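Local coordinates for protein colicin-B (Escherichia coli, PDB 1RH1) that kills Escherichia coli and closely related bacteria by forming channels in the cytoplasmic membrane, which depolarise it and dissipate the cell's energy, at residues G16-R27 against A257-N265; S62-R70 against P93-A101. All coordinates share one frame; numbering follows the deposited sequence.

Interaction 1 (G16-R27 against A257-N265); sequences GDTMVVWPSTGR and AGYTMSSNN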
ATOM      1  N   GLY A  16      -6.055   6.181   1.375  1.00 52.94           N
ATOM      2  CA  GLY A  16      -5.509   6.963   0.264  1.00 50.34           C
ATOM      3  C   GLY A  16      -5.191   6.194  -1.023  1.00 51.36           C
ATOM      4  O   GLY A  16      -4.572   6.767  -1.927  1.00 50.34           O
ATOM      5  N   ASP A  17      -5.694   4.939  -1.118  1.00 45.03           N
ATOM      6  CA  ASP A  17      -5.388   3.896  -2.100  1.00 44.08           C
ATOM      7  C   ASP A  17      -3.889   3.846  -2.428  1.00 38.48           C
ATOM      8  O   ASP A  17      -3.354   4.082  -3.512  1.00 34.82           O
ATOM      9  CB  ASP A  17      -6.279   4.074  -3.374  1.00 44.23           C
ATOM     10  CG  ASP A  17      -6.050   5.189  -4.392  1.00 46.61           C
ATOM     11  OD1 ASP A  17      -5.773   4.862  -5.548  1.00 47.23           O
ATOM     12  OD2 ASP A  17      -6.189   6.366  -4.056  1.00 47.75           O
ATOM     13  N   THR A  18      -3.277   3.488  -1.283  1.00 34.10           N
ATOM     14  CA  THR A  18      -1.860   3.297  -0.965  1.00 30.42           C
ATOM     15  C   THR A  18      -1.067   4.604  -0.822  1.00 29.38           C
ATOM     16  O   THR A  18       0.168   4.587  -0.857  1.00 29.59           O
ATOM     17  CB  THR A  18      -1.112   2.398  -2.027  1.00 30.42           C
ATOM     18  OG1 THR A  18      -2.048   1.571  -2.722  1.00 28.33           O
ATOM     19  CG2 THR A  18      -0.062   1.516  -1.325  1.00 27.55           C
ATOM     20  N   MET A  19      -1.702   5.763  -0.611  1.00 22.54           N
ATOM     21  CA  MET A  19      -0.943   7.000  -0.512  1.00 18.77           C
ATOM     22  C   MET A  19      -0.752   7.551   0.896  1.00 18.86           C
ATOM     23  O   MET A  19      -1.671   7.561   1.718  1.00 20.78           O
ATOM     24  CB  MET A  19      -1.611   8.042  -1.394  1.00 16.28           C
ATOM     25  CG  MET A  19      -1.377   7.773  -2.860  1.00 10.86           C
ATOM     26  SD  MET A  19      -2.556   8.701  -3.860  1.00 13.36           S
ATOM     27  CE  MET A  19      -1.658  10.201  -4.127  1.00 17.61           C
ATOM     28  N   VAL A  20       0.477   8.008   1.180  1.00 17.15           N
ATOM     29  CA  VAL A  20       0.830   8.595   2.473  1.00 16.81           C
ATOM     30  C   VAL A  20       0.570  10.097   2.414  1.00 15.76           C
ATOM     31  O   VAL A  20       0.603  10.668   1.328  1.00 14.82           O
ATOM     32  CB  VAL A  20       2.339   8.328   2.836  1.00 15.50           C
ATOM     33  CG1 VAL A  20       2.708   6.885   2.487  1.00 18.18           C
ATOM     34  CG2 VAL A  20       3.290   9.215   2.054  1.00 18.89           C
ATOM     35  N   VAL A  21       0.292  10.789   3.524  1.00 16.87           N
ATOM     36  CA  VAL A  21       0.038  12.222   3.455  1.00 15.02           C
ATOM     37  C   VAL A  21       1.267  13.113   3.442  1.00 16.83           C
ATOM     38  O   VAL A  21       2.267  12.920   4.135  1.00 21.25           O
ATOM     39  CB  VAL A  21      -0.891  12.585   4.620  1.00 14.47           C
ATOM     40  CG1 VAL A  21      -0.846  14.039   5.058  1.00 15.70           C
ATOM     41  CG2 VAL A  21      -2.298  12.400   4.083  1.00 17.02           C
ATOM     42  N   TRP A  22       1.206  14.089   2.552  1.00 16.98           N
ATOM     43  CA  TRP A  22       2.211  15.122   2.560  1.00 14.41           C
ATOM     44  C   TRP A  22       1.433  16.254   3.209  1.00 16.54           C
ATOM     45  O   TRP A  22       0.409  16.684   2.663  1.00 15.97           O
ATOM     46  CB  TRP A  22       2.643  15.497   1.149  1.00 13.96           C
ATOM     47  CG  TRP A  22       3.629  16.645   1.160  1.00 12.29           C
ATOM     48  CD1 TRP A  22       4.892  16.497   1.658  1.00 16.43           C
ATOM     49  CD2 TRP A  22       3.385  17.907   0.704  1.00 16.96           C
ATOM     50  NE1 TRP A  22       5.470  17.662   1.527  1.00 17.31           N
ATOM     51  CE2 TRP A  22       4.610  18.529   0.962  1.00 17.34           C
ATOM     52  CE3 TRP A  22       2.338  18.618   0.116  1.00 19.08           C
ATOM     53  CZ2 TRP A  22       4.804  19.869   0.634  1.00 15.23           C
ATOM     54  CZ3 TRP A  22       2.534  19.959  -0.211  1.00 18.39           C
ATOM     55  CH2 TRP A  22       3.757  20.572   0.048  1.00 16.46           C
ATOM     56  N   PRO A  23       1.841  16.717   4.409  1.00 15.51           N
ATOM     57  CA  PRO A  23       1.205  17.817   5.125  1.00 18.66           C
ATOM     58  C   PRO A  23       1.561  19.022   4.295  1.00 20.63           C
ATOM     59  O   PRO A  23       2.745  19.320   4.127  1.00 24.24           O
ATOM     60  CB  PRO A  23       1.846  17.798   6.467  1.00 17.42           C
ATOM     61  CG  PRO A  23       2.481  16.428   6.571  1.00 18.44           C
ATOM     62  CD  PRO A  23       2.987  16.229   5.167  1.00 17.16           C
ATOM     63  N   SER A  24       0.551  19.670   3.727  1.00 20.75           N
ATOM     64  CA  SER A  24       0.785  20.757   2.795  1.00 25.46           C
ATOM     65  C   SER A  24       1.625  21.902   3.332  1.00 28.69           C
ATOM     66  O   SER A  24       1.737  22.104   4.543  1.00 32.67           O
ATOM     67  CB  SER A  24      -0.554  21.290   2.318  1.00 25.75           C
ATOM     68  OG  SER A  24      -0.358  22.282   1.326  1.00 25.77           O
ATOM     69  N   THR A  25       2.236  22.623   2.384  1.00 32.49           N
ATOM     70  CA  THR A  25       3.101  23.769   2.647  1.00 36.49           C
ATOM     71  C   THR A  25       2.448  24.816   3.566  1.00 37.77           C
ATOM     72  O   THR A  25       3.122  25.356   4.448  1.00 35.99           O
ATOM     73  CB  THR A  25       3.514  24.330   1.235  1.00 38.28           C
ATOM     74  OG1 THR A  25       4.625  25.177   1.495  1.00 40.79           O
ATOM     75  CG2 THR A  25       2.417  25.081   0.453  1.00 37.91           C
ATOM     76  N   GLY A  26       1.130  25.054   3.418  1.00 39.84           N
ATOM     77  CA  GLY A  26       0.409  25.986   4.273  1.00 42.54           C
ATOM     78  C   GLY A  26      -0.926  26.436   3.694  1.00 43.65           C
ATOM     79  O   GLY A  26      -2.001  26.102   4.208  1.00 44.44           O
ATOM     80  N   ARG A  27      -0.761  27.230   2.628  1.00 44.49           N
ATOM     81  CA  ARG A  27      -1.732  27.921   1.773  1.00 46.52           C
ATOM     82  C   ARG A  27      -1.286  29.373   1.729  1.00 46.18           C
ATOM     83  O   ARG A  27      -1.408  30.110   2.716  1.00 47.57           O
ATOM     84  CB  ARG A  27      -3.214  27.973   2.263  1.00 46.43           C
ATOM     85  CG  ARG A  27      -4.115  26.796   1.869  1.00 48.31           C
ATOM     86  CD  ARG A  27      -5.573  26.965   2.315  1.00 48.50           C
ATOM     87  NE  ARG A  27      -5.735  26.978   3.768  1.00 48.99           N
ATOM     88  CZ  ARG A  27      -6.046  25.882   4.482  1.00 49.22           C
ATOM     89  NH1 ARG A  27      -6.236  24.692   3.898  1.00 47.57           N
ATOM     90  NH2 ARG A  27      -6.137  25.968   5.811  1.00 47.32           N
ATOM     91  N   ALA A 257       0.936   5.965 -10.311  1.00  4.68           N
ATOM     92  CA  ALA A 257       0.403   7.092  -9.560  1.00  5.66           C
ATOM     93  C   ALA A 257       1.300   7.497  -8.403  1.00  4.88           C
ATOM     94  O   ALA A 257       2.211   6.745  -8.036  1.00  9.96           O
ATOM     95  CB  ALA A 257      -0.964   6.763  -8.986  1.00  2.00           C
ATOM     96  N   GLY A 258       1.020   8.692  -7.848  1.00  4.12           N
ATOM     97  CA  GLY A 258       1.788   9.243  -6.758  1.00  2.00           C
ATOM     98  C   GLY A 258       1.670   8.469  -5.460  1.00  2.00           C
ATOM     99  O   GLY A 258       0.791   7.646  -5.258  1.00  2.00           O
ATOM    100  N   TYR A 259       2.602   8.743  -4.559  1.00  3.86           N
ATOM    101  CA  TYR A 259       2.620   8.152  -3.238  1.00  7.78           C
ATOM    102  C   TYR A 259       2.191   9.100  -2.116  1.00  8.27           C
ATOM    103  O   TYR A 259       1.915   8.618  -1.010  1.00  9.97           O
ATOM    104  CB  TYR A 259       4.003   7.642  -2.946  1.00  2.00           C
ATOM    105  CG  TYR A 259       4.380   6.421  -3.743  1.00  3.19           C
ATOM    106  CD1 TYR A 259       4.376   5.182  -3.103  1.00  2.00           C
ATOM    107  CD2 TYR A 259       4.784   6.541  -5.077  1.00  3.67           C
ATOM    108  CE1 TYR A 259       4.793   4.047  -3.788  1.00  2.00           C
ATOM    109  CE2 TYR A 259       5.202   5.403  -5.775  1.00  6.16           C
ATOM    110  CZ  TYR A 259       5.210   4.167  -5.113  1.00  6.35           C
ATOM    111  OH  TYR A 259       5.715   3.058  -5.753  1.00  5.80           O
ATOM    112  N   THR A 260       2.132  10.426  -2.318  1.00  7.17           N
ATOM    113  CA  THR A 260       1.673  11.345  -1.274  1.00  8.50           C
ATOM    114  C   THR A 260       0.446  12.181  -1.638  1.00  8.51           C
ATOM    115  O   THR A 260       0.388  12.715  -2.744  1.00  8.29           O
ATOM    116  CB  THR A 260       2.775  12.354  -0.839  1.00  5.98           C
ATOM    117  OG1 THR A 260       3.248  12.905  -2.051  1.00 11.35           O
ATOM    118  CG2 THR A 260       3.950  11.790  -0.087  1.00  5.55           C
ATOM    119  N   MET A 261      -0.565  12.306  -0.766  1.00  8.00           N
ATOM    120  CA  MET A 261      -1.661  13.227  -1.024  1.00 13.09           C
ATOM    121  C   MET A 261      -1.456  14.471  -0.194  1.00 13.71           C
ATOM    122  O   MET A 261      -1.286  14.376   1.021  1.00 13.52           O
ATOM    123  CB  MET A 261      -3.040  12.633  -0.675  1.00 19.48           C
ATOM    124  CG  MET A 261      -3.159  11.464   0.319  1.00 30.88           C
ATOM    125  SD  MET A 261      -4.799  10.670   0.367  1.00 38.23           S
ATOM    126  CE  MET A 261      -4.862   9.997  -1.284  1.00 34.46           C
ATOM    127  N   SER A 262      -1.413  15.636  -0.868  1.00 14.78           N
ATOM    128  CA  SER A 262      -1.285  16.974  -0.265  1.00 14.47           C
ATOM    129  C   SER A 262      -2.436  17.170   0.721  1.00 15.97           C
ATOM    130  O   SER A 262      -3.565  16.786   0.397  1.00 18.60           O
ATOM    131  CB  SER A 262      -1.332  18.026  -1.386  1.00 15.91           C
ATOM    132  OG  SER A 262      -1.441  19.384  -0.974  1.00 17.42           O
ATOM    133  N   SER A 263      -2.229  17.729   1.926  1.00 15.15           N
ATOM    134  CA  SER A 263      -3.318  17.765   2.900  1.00 16.21           C
ATOM    135  C   SER A 263      -4.510  18.631   2.505  1.00 15.41           C
ATOM    136  O   SER A 263      -5.614  18.425   3.007  1.00 14.34           O
ATOM    137  CB  SER A 263      -2.805  18.249   4.255  1.00 15.50           C
ATOM    138  OG  SER A 263      -2.685  19.667   4.298  1.00 19.46           O
ATOM    139  N   ASN A 264      -4.285  19.587   1.591  1.00 15.15           N
ATOM    140  CA  ASN A 264      -5.320  20.529   1.192  1.00 12.10           C
ATOM    141  C   ASN A 264      -6.065  20.231  -0.093  1.00 10.50           C
ATOM    142  O   ASN A 264      -6.903  21.018  -0.533  1.00 11.66           O
ATOM    143  CB  ASN A 264      -4.691  21.916   1.126  1.00 16.23           C
ATOM    144  CG  ASN A 264      -4.209  22.442   2.482  1.00 19.31           C
ATOM    145  OD1 ASN A 264      -3.236  23.189   2.529  1.00 21.61           O
ATOM    146  ND2 ASN A 264      -4.819  22.111   3.624  1.00 16.22           N
ATOM    147  N   ASN A 265      -5.797  19.054  -0.660  1.00  7.94           N
ATOM    148  CA  ASN A 265      -6.466  18.502  -1.839  1.00  4.15           C
ATOM    149  C   ASN A 265      -7.571  17.476  -1.525  1.00  5.51           C
ATOM    150  O   ASN A 265      -7.417  16.597  -0.670  1.00  2.00           O
ATOM    151  CB  ASN A 265      -5.425  17.843  -2.752  1.00  5.26           C
ATOM    152  CG  ASN A 265      -4.460  18.786  -3.450  1.00  5.44           C
ATOM    153  OD1 ASN A 265      -3.473  18.395  -4.078  1.00  5.58           O
ATOM    154  ND2 ASN A 265      -4.738  20.072  -3.342  1.00 11.64           N
TER
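Val-20 and Trp-22 pair with Thr-260 and Ser-262 in a two-stranded parallel ribbon, whose first strand belongs to the TonB box, Asp-17 to Ser-24. The amide of Val-20 binds Tyr-259 O at 2.7 Å, and that of Trp-22 binds Met-261 O at 2.9 Å. The second donor stands above the carbonyl plane, 50° out of it. Met-261 N returns a bond to Val-20 O, an oxygen less surely placed in the model.

Met-19 shows how a side chain can extend such a short pairing. Its CB lies 3.6 Å from Tyr-259 O, with Met-261 CE slightly farther off, and CG is 3.2 Å from Gly-258 O. SD meets Met-261 CE at 3.7 Å, where the two thioethers slant across each other. The bend at the last torsion (chi3 91°) then turns CE toward the partner strand, 3.5 Å from Thr-260 O. Met-261 CE also touches Gly-16 O.

On the face opposite Val-21 and Met-261, Trp-22 CB packs on Thr-260 CB at 3.7 Å, while the indole brings its edge to Ser-262 CA. Beyond the strands, Ser-24 N makes a weak bond to Ser-263 OG, and Ser-24 OG turns to Glu-287.

The long helix 291-340 runs against this ribbon: Trp-22 rests on Ser-293 and Ala-300, Tyr-259 on Ala-304, and Arg-297 bonds Thr-260 O. Strand 139-146 approaches the far end through Arg-140, which touches Arg-27 and Asn-264. The middle of the TonB box, residues 20-22, is thus held as a paired strand on the folded domain, with its valines exposed.

Interaction 2 (S62-R70 against P93-A101); sequences SVLFPGIIR and PWGNEKVSA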
ATOM      1  N   SER A  62     -17.066  31.441 -11.933  1.00  2.86           N
ATOM      2  CA  SER A  62     -16.723  30.646 -13.098  1.00  5.31           C
ATOM      3  C   SER A  62     -17.742  29.561 -13.410  1.00  5.46           C
ATOM      4  O   SER A  62     -18.713  29.370 -12.690  1.00  5.46           O
ATOM      5  CB  SER A  62     -15.355  30.045 -12.849  1.00  6.43           C
ATOM      6  OG  SER A  62     -14.805  29.528 -14.043  1.00 10.56           O
ATOM      7  N   VAL A  63     -17.540  28.848 -14.516  1.00  8.36           N
ATOM      8  CA  VAL A  63     -18.412  27.761 -14.964  1.00  4.67           C
ATOM      9  C   VAL A  63     -17.655  26.449 -14.950  1.00  3.44           C
ATOM     10  O   VAL A  63     -16.588  26.285 -15.540  1.00  4.97           O
ATOM     11  CB  VAL A  63     -18.925  28.011 -16.401  1.00  4.64           C
ATOM     12  CG1 VAL A  63     -19.797  26.888 -16.899  1.00  4.36           C
ATOM     13  CG2 VAL A  63     -19.781  29.247 -16.390  1.00  8.31           C
ATOM     14  N   LEU A  64     -18.291  25.493 -14.312  1.00  2.00           N
ATOM     15  CA  LEU A  64     -17.761  24.161 -14.213  1.00  3.58           C
ATOM     16  C   LEU A  64     -18.341  23.151 -15.210  1.00  5.86           C
ATOM     17  O   LEU A  64     -19.335  22.470 -14.904  1.00  4.11           O
ATOM     18  CB  LEU A  64     -17.996  23.753 -12.785  1.00  5.53           C
ATOM     19  CG  LEU A  64     -16.814  23.551 -11.863  1.00  3.39           C
ATOM     20  CD1 LEU A  64     -15.718  24.571 -12.097  1.00  2.00           C
ATOM     21  CD2 LEU A  64     -17.370  23.574 -10.456  1.00  2.00           C
ATOM     22  N   PHE A  65     -17.712  23.109 -16.416  1.00  6.72           N
ATOM     23  CA  PHE A  65     -18.006  22.135 -17.477  1.00  2.04           C
ATOM     24  C   PHE A  65     -17.181  20.890 -17.165  1.00  6.83           C
ATOM     25  O   PHE A  65     -16.025  21.025 -16.734  1.00 10.44           O
ATOM     26  CB  PHE A  65     -17.549  22.536 -18.847  1.00  2.00           C
ATOM     27  CG  PHE A  65     -18.038  23.872 -19.313  1.00  2.00           C
ATOM     28  CD1 PHE A  65     -17.151  24.941 -19.357  1.00  4.14           C
ATOM     29  CD2 PHE A  65     -19.359  24.031 -19.709  1.00  4.00           C
ATOM     30  CE1 PHE A  65     -17.592  26.186 -19.803  1.00  5.74           C
ATOM     31  CE2 PHE A  65     -19.798  25.282 -20.154  1.00  3.40           C
ATOM     32  CZ  PHE A  65     -18.918  26.360 -20.203  1.00  4.55           C
ATOM     33  N   PRO A  66     -17.676  19.652 -17.335  1.00  6.52           N
ATOM     34  CA  PRO A  66     -16.929  18.464 -16.948  1.00  5.54           C
ATOM     35  C   PRO A  66     -15.727  18.223 -17.838  1.00  7.62           C
ATOM     36  O   PRO A  66     -15.739  18.417 -19.063  1.00  6.42           O
ATOM     37  CB  PRO A  66     -17.973  17.359 -16.961  1.00  5.87           C
ATOM     38  CG  PRO A  66     -19.075  17.822 -17.871  1.00  3.53           C
ATOM     39  CD  PRO A  66     -19.052  19.330 -17.715  1.00  7.27           C
ATOM     40  N   GLY A  67     -14.659  17.963 -17.075  1.00  7.92           N
ATOM     41  CA  GLY A  67     -13.341  17.701 -17.616  1.00  5.93           C
ATOM     42  C   GLY A  67     -12.493  18.939 -17.790  1.00  2.76           C
ATOM     43  O   GLY A  67     -11.281  18.810 -17.888  1.00  5.32           O
ATOM     44  N   ILE A  68     -13.078  20.141 -17.841  1.00  5.50           N
ATOM     45  CA  ILE A  68     -12.322  21.380 -18.015  1.00  6.47           C
ATOM     46  C   ILE A  68     -11.946  22.081 -16.690  1.00  6.20           C
ATOM     47  O   ILE A  68     -12.779  22.671 -15.991  1.00  5.52           O
ATOM     48  CB  ILE A  68     -13.162  22.334 -18.967  1.00  5.93           C
ATOM     49  CG1 ILE A  68     -13.339  21.722 -20.354  1.00  3.93           C
ATOM     50  CG2 ILE A  68     -12.422  23.637 -19.198  1.00  3.81           C
ATOM     51  CD1 ILE A  68     -14.241  22.486 -21.358  1.00  2.00           C
ATOM     52  N   ILE A  69     -10.636  22.030 -16.379  1.00  4.86           N
ATOM     53  CA  ILE A  69     -10.022  22.649 -15.199  1.00  4.51           C
ATOM     54  C   ILE A  69     -10.157  24.160 -15.178  1.00  5.54           C
ATOM     55  O   ILE A  69      -9.979  24.852 -16.188  1.00  8.26           O
ATOM     56  CB  ILE A  69      -8.517  22.344 -15.104  1.00  2.00           C
ATOM     57  CG1 ILE A  69      -8.267  20.862 -15.136  1.00  2.00           C
ATOM     58  CG2 ILE A  69      -7.973  22.875 -13.796  1.00  2.00           C
ATOM     59  CD1 ILE A  69      -6.774  20.536 -15.154  1.00  2.29           C
ATOM     60  N   ARG A  70     -10.461  24.624 -13.956  1.00  9.39           N
ATOM     61  CA  ARG A  70     -10.668  26.027 -13.634  1.00  2.00           C
ATOM     62  C   ARG A  70     -10.058  26.438 -12.303  1.00  3.15           C
ATOM     63  O   ARG A  70     -10.110  25.775 -11.269  1.00  2.00           O
ATOM     64  CB  ARG A  70     -12.144  26.345 -13.582  1.00  2.00           C
ATOM     65  CG  ARG A  70     -12.892  26.125 -14.866  1.00  3.01           C
ATOM     66  CD  ARG A  70     -12.622  27.189 -15.899  1.00  5.30           C
ATOM     67  NE  ARG A  70     -13.923  27.616 -16.387  1.00  8.61           N
ATOM     68  CZ  ARG A  70     -14.170  28.760 -17.020  1.00  7.73           C
ATOM     69  NH1 ARG A  70     -13.191  29.632 -17.272  1.00  8.26           N
ATOM     70  NH2 ARG A  70     -15.432  29.029 -17.366  1.00  7.60           N
ATOM     71  N   PRO A  93     -22.223  18.870 -20.320  1.00  7.58           N
ATOM     72  CA  PRO A  93     -21.190  18.775 -21.337  1.00  6.39           C
ATOM     73  C   PRO A  93     -21.238  19.811 -22.448  1.00  8.70           C
ATOM     74  O   PRO A  93     -22.254  20.056 -23.109  1.00 12.79           O
ATOM     75  CB  PRO A  93     -21.317  17.356 -21.827  1.00  2.81           C
ATOM     76  CG  PRO A  93     -21.489  16.638 -20.518  1.00  5.57           C
ATOM     77  CD  PRO A  93     -22.521  17.531 -19.817  1.00  6.18           C
ATOM     78  N   TRP A  94     -20.098  20.505 -22.490  1.00  8.77           N
ATOM     79  CA  TRP A  94     -19.773  21.478 -23.525  1.00  8.61           C
ATOM     80  C   TRP A  94     -18.252  21.649 -23.598  1.00  7.31           C
ATOM     81  O   TRP A  94     -17.543  21.468 -22.604  1.00  9.07           O
ATOM     82  CB  TRP A  94     -20.446  22.809 -23.197  1.00  8.04           C
ATOM     83  CG  TRP A  94     -20.168  23.915 -24.196  1.00  6.49           C
ATOM     84  CD1 TRP A  94     -20.955  24.089 -25.293  1.00  4.95           C
ATOM     85  CD2 TRP A  94     -19.143  24.825 -24.129  1.00  7.32           C
ATOM     86  NE1 TRP A  94     -20.437  25.109 -25.940  1.00  7.49           N
ATOM     87  CE2 TRP A  94     -19.361  25.576 -25.289  1.00  5.32           C
ATOM     88  CE3 TRP A  94     -18.076  25.119 -23.279  1.00  3.29           C
ATOM     89  CZ2 TRP A  94     -18.515  26.633 -25.610  1.00  5.84           C
ATOM     90  CZ3 TRP A  94     -17.235  26.172 -23.603  1.00  2.32           C
ATOM     91  CH2 TRP A  94     -17.449  26.923 -24.756  1.00  4.31           C
ATOM     92  N   GLY A  95     -17.744  21.949 -24.802  1.00  5.74           N
ATOM     93  CA  GLY A  95     -16.352  22.303 -25.028  1.00  5.27           C
ATOM     94  C   GLY A  95     -15.319  21.196 -25.000  1.00  9.32           C
ATOM     95  O   GLY A  95     -15.581  20.027 -24.704  1.00 10.61           O
ATOM     96  N   ASN A  96     -14.097  21.637 -25.312  1.00  9.51           N
ATOM     97  CA  ASN A  96     -12.951  20.742 -25.439  1.00 10.15           C
ATOM     98  C   ASN A  96     -12.318  20.420 -24.094  1.00 10.54           C
ATOM     99  O   ASN A  96     -11.739  21.279 -23.417  1.00 12.52           O
ATOM    100  CB  ASN A  96     -11.895  21.370 -26.348  1.00  8.63           C
ATOM    101  CG  ASN A  96     -12.438  22.078 -27.590  1.00 13.01           C
ATOM    102  OD1 ASN A  96     -13.451  21.711 -28.198  1.00 14.26           O
ATOM    103  ND2 ASN A  96     -11.755  23.150 -27.983  1.00 11.59           N
ATOM    104  N   GLU A  97     -12.482  19.171 -23.675  1.00  7.99           N
ATOM    105  CA  GLU A  97     -11.881  18.734 -22.435  1.00 12.79           C
ATOM    106  C   GLU A  97     -10.785  17.716 -22.666  1.00 15.52           C
ATOM    107  O   GLU A  97     -10.829  17.029 -23.695  1.00 19.36           O
ATOM    108  CB  GLU A  97     -12.976  18.176 -21.546  1.00 13.59           C
ATOM    109  CG  GLU A  97     -14.042  17.286 -22.172  1.00 16.10           C
ATOM    110  CD  GLU A  97     -13.626  15.841 -22.367  1.00 15.87           C
ATOM    111  OE1 GLU A  97     -13.549  15.105 -21.380  1.00 14.78           O
ATOM    112  OE2 GLU A  97     -13.397  15.467 -23.516  1.00 17.30           O
ATOM    113  N   LYS A  98      -9.791  17.593 -21.765  1.00 13.64           N
ATOM    114  CA  LYS A  98      -8.678  16.677 -22.010  1.00 13.33           C
ATOM    115  C   LYS A  98      -8.684  15.347 -21.248  1.00  9.99           C
ATOM    116  O   LYS A  98      -7.811  14.492 -21.478  1.00  8.80           O
ATOM    117  CB  LYS A  98      -7.387  17.475 -21.749  1.00 14.46           C
ATOM    118  CG  LYS A  98      -6.064  16.913 -22.331  1.00 17.81           C
ATOM    119  CD  LYS A  98      -6.066  16.675 -23.852  1.00 25.67           C
ATOM    120  CE  LYS A  98      -6.259  17.901 -24.767  1.00 29.54           C
ATOM    121  NZ  LYS A  98      -6.465  17.508 -26.158  1.00 27.70           N
ATOM    122  N   VAL A  99      -9.706  15.116 -20.395  1.00  6.59           N
ATOM    123  CA  VAL A  99      -9.763  13.903 -19.583  1.00  2.33           C
ATOM    124  C   VAL A  99     -10.063  12.676 -20.397  1.00  2.00           C
ATOM    125  O   VAL A  99      -9.450  11.645 -20.195  1.00  2.65           O
ATOM    126  CB  VAL A  99     -10.814  13.985 -18.497  1.00  2.00           C
ATOM    127  CG1 VAL A  99     -10.590  12.839 -17.533  1.00  2.00           C
ATOM    128  CG2 VAL A  99     -10.702  15.293 -17.748  1.00  2.00           C
ATOM    129  N   SER A 100     -10.971  12.776 -21.351  1.00  2.16           N
ATOM    130  CA  SER A 100     -11.353  11.670 -22.193  1.00  7.03           C
ATOM    131  C   SER A 100     -10.180  11.068 -22.959  1.00  5.12           C
ATOM    132  O   SER A 100     -10.157   9.859 -23.174  1.00  3.78           O
ATOM    133  CB  SER A 100     -12.430  12.200 -23.105  1.00 10.02           C
ATOM    134  OG  SER A 100     -12.944  11.247 -24.022  1.00 21.67           O
ATOM    135  N   ALA A 101      -9.185  11.885 -23.327  1.00  5.02           N
ATOM    136  CA  ALA A 101      -7.980  11.394 -23.990  1.00  2.00           C
ATOM    137  C   ALA A 101      -7.065  10.682 -23.004  1.00  3.39           C
ATOM    138  O   ALA A 101      -6.558   9.606 -23.321  1.00 11.89           O
ATOM    139  CB  ALA A 101      -7.196  12.529 -24.598  1.00  2.00           C
TER
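Gly-67 and Glu-97 bring the two backbones to a CA–CA separation of 5.1 Å, and the CA atoms of Phe-65 and Pro-93 lie 6.0 Å apart. Residues 65-68 form a type II turn, with Pro-66 and Gly-67 at its two central positions and Ile-68 N bonded to Phe-65 O. Against it, 93-98 is an irregular loop that leads into helix 99-110. Other parts of the domain engage polar groups here: Glu-241 takes Asn-96 ND2, and Thr-144 the backbone of Gly-67.

The aromatic pair is a useful example of contact without a regular stack. Trp-94 CE3 sits over one face of the Phe-65 ring, toward its rim and 3.4 Å from CZ; the planes are inclined at 38°. Val-63 CG1 lies over the opposite face, also toward the rim, so the phenyl is touched from both sides. Next to it, Pro-66 CG meets Pro-93 CG at 3.8 Å, the two side chains crossing at about a right angle.

Ile-68 reaches across with an extended chain (chi2 175°): CD1 approaches Asn-96 O at 3.5 Å, and CG1 touches Glu-97 CB at 3.8 Å. Val-99 CG2 rests on Gly-67 O. Glu-97 also looks ahead, its OE1 accepting a weak capping bond from Ser-100 N at the start of the helix.

Ring and aliphatic packing thus combines with carbon-to-carbonyl contacts. With no hydrogen bond between the segments, their mutual orientation rests on shape.

How the interactions relate
Both contacts lie within the colicin-like bacteriocin region, in the part of the molecule apart from the pore-forming helices, and both are partly buried. They do not touch: their centres are 24 Å apart, their nearest atoms about 11 Å. Interaction 2 is nested in the chain loop that interaction 1 closes. It is local, joining a turn and a helix lead-in 23 residues apart through rings and aliphatic groups. Interaction 1 spans 230 residues and relies on backbone pairing, with methionine packing added. They share no segment, but strand 139-146 borders both; interaction 1 adds the long helix 291-340. Its centre lies 14 Å from that of the chain, against 31 Å for interaction 2.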